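Local coordinates for fructose 1-phosphate kinase (Staphylococcus aureus, PDB 2JG5), which probably transfers phosphate from ATP to fructose 1-phosphate, giving fructose 1,6-bisphosphate, as a member of the pfkB family of carbohydrate kinases, at residues Q118-T123 / Q149-T154. Numbering follows the deposited sequence.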
# COMPACT_ATOMS: atom_id res chain seq x y z
N GLN A 118 -27.44 -9.25 7.65
CA GLN A 118 -28.49 -9.67 6.72
C GLN A 118 -28.05 -10.90 5.94
O GLN A 118 -28.88 -11.74 5.60
CB GLN A 118 -28.91 -8.53 5.78
CG GLN A 118 -30.02 -8.90 4.76
CD GLN A 118 -31.39 -9.08 5.40
OE1 GLN A 118 -31.67 -8.53 6.46
NE2 GLN A 118 -32.26 -9.84 4.74
N GLN A 119 -26.75 -11.01 5.68
CA GLN A 119 -26.19 -12.18 5.02
C GLN A 119 -26.21 -13.40 5.92
O GLN A 119 -26.46 -14.51 5.46
CB GLN A 119 -24.76 -11.93 4.57
CG GLN A 119 -24.64 -10.90 3.47
CD GLN A 119 -23.21 -10.73 3.03
OE1 GLN A 119 -22.28 -10.79 3.84
NE2 GLN A 119 -23.02 -10.50 1.73
N ILE A 120 -25.94 -13.19 7.21
CA ILE A 120 -25.96 -14.29 8.18
C ILE A 120 -27.40 -14.76 8.39
O ILE A 120 -27.63 -15.94 8.64
CB ILE A 120 -25.32 -13.89 9.53
CG1 ILE A 120 -23.97 -13.18 9.32
CG2 ILE A 120 -25.21 -15.11 10.47
CD1 ILE A 120 -22.87 -13.99 8.61
N LYS A 121 -28.35 -13.82 8.27
CA LYS A 121 -29.77 -14.14 8.31
C LYS A 121 -30.23 -15.10 7.21
O LYS A 121 -31.27 -15.76 7.35
CB LYS A 121 -30.62 -12.87 8.30
CG LYS A 121 -30.75 -12.21 9.67
CD LYS A 121 -31.29 -10.79 9.62
CE LYS A 121 -31.16 -10.13 11.00
NZ LYS A 121 -31.45 -8.66 10.98
N ASN A 122 -29.47 -15.18 6.11
CA ASN A 122 -29.87 -16.02 4.98
C ASN A 122 -29.24 -17.40 4.98
O ASN A 122 -29.40 -18.15 4.01
CB ASN A 122 -29.62 -15.30 3.66
CG ASN A 122 -30.55 -14.11 3.46
OD1 ASN A 122 -31.77 -14.23 3.60
ND2 ASN A 122 -29.98 -12.96 3.13
N THR A 123 -28.56 -17.74 6.08
CA THR A 123 -27.99 -19.07 6.27
C THR A 123 -29.04 -20.13 6.66
O THR A 123 -30.16 -19.81 7.07
CB THR A 123 -26.84 -19.08 7.33
OG1 THR A 123 -27.30 -18.54 8.57
CG2 THR A 123 -25.64 -18.31 6.84
N GLN A 149 -26.14 -14.90 17.50
CA GLN A 149 -27.56 -14.90 17.80
C GLN A 149 -28.44 -15.20 16.59
O GLN A 149 -29.54 -15.76 16.74
CB GLN A 149 -27.91 -13.54 18.34
CG GLN A 149 -29.15 -13.52 19.11
CD GLN A 149 -29.47 -12.13 19.49
OE1 GLN A 149 -29.12 -11.19 18.76
NE2 GLN A 149 -30.14 -11.96 20.63
N ILE A 150 -27.98 -14.80 15.42
CA ILE A 150 -28.66 -15.07 14.16
C ILE A 150 -28.50 -16.54 13.77
O ILE A 150 -29.47 -17.18 13.32
CB ILE A 150 -28.13 -14.16 13.03
CG1 ILE A 150 -28.51 -12.69 13.30
CG2 ILE A 150 -28.67 -14.61 11.67
CD1 ILE A 150 -27.88 -11.70 12.33
N THR A 151 -27.30 -17.08 13.94
CA THR A 151 -27.00 -18.46 13.58
C THR A 151 -27.77 -19.41 14.48
O THR A 151 -28.16 -20.49 14.03
CB THR A 151 -25.50 -18.81 13.68
OG1 THR A 151 -25.07 -18.70 15.04
CG2 THR A 151 -24.68 -17.92 12.78
N ALA A 152 -27.98 -19.00 15.72
CA ALA A 152 -28.80 -19.73 16.66
C ALA A 152 -30.24 -19.86 16.15
O ALA A 152 -30.90 -20.86 16.41
CB ALA A 152 -28.78 -19.07 18.03
N GLN A 153 -30.71 -18.85 15.42
CA GLN A 153 -32.04 -18.86 14.82
C GLN A 153 -32.06 -19.57 13.47
O GLN A 153 -33.03 -20.24 13.14
CB GLN A 153 -32.57 -17.45 14.59
CG GLN A 153 -33.15 -16.74 15.78
CD GLN A 153 -33.72 -15.39 15.40
OE1 GLN A 153 -33.10 -14.64 14.64
NE2 GLN A 153 -34.91 -15.08 15.91
N THR A 154 -31.01 -19.38 12.67
CA THR A 154 -30.98 -20.01 11.34
C THR A 154 -30.67 -21.49 11.44
O THR A 154 -31.14 -22.28 10.62
CB THR A 154 -30.02 -19.33 10.33
OG1 THR A 154 -28.66 -19.48 10.76
CG2 THR A 154 -30.36 -17.84 10.17
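Thr123 OG1 sits between two polar partners: it takes the hydroxyl hydrogen of Thr154 OG1 at 2.7 Å and gives its own to Ile120 O at 2.6 Å. That carbonyl oxygen also accepts the backbone N-H of Thr123, closing the type I turn from Ile120 to Thr123. The Thr123 hydroxyl approaches it in the carbonyl plane, at a C=O...OG1 angle of 158°. With chi1 at 55°, Thr123 OG1 lies between its own backbone N and carbonyl carbon, close to Ile120 O and on the side from which Thr154 comes. Thr154 CG2 packs against Lys121 O, 3.6 Å away. One turn back along helix 143-154, Ile150 CG2 rests against the backbone of Ile120 and Lys121, 3.5 Å from Lys121 N; the Ile120 and Ile150 side chains cross at about a right angle. Thr151 CG2 meets Ile120 CG2, while its hydroxyl bonds back to Ala148 O. On the exposed flank, the extended Lys121 chain lays CG and CE against Ile150 CD1. Ile120 also reaches Leu56 of strand 54-56 in the central parallel sheet. Two linked hydrogen bonds thus tie the turn to the last turn of helix 143-154 and satisfy buried polar atoms beside isoleucine and threonine methyls.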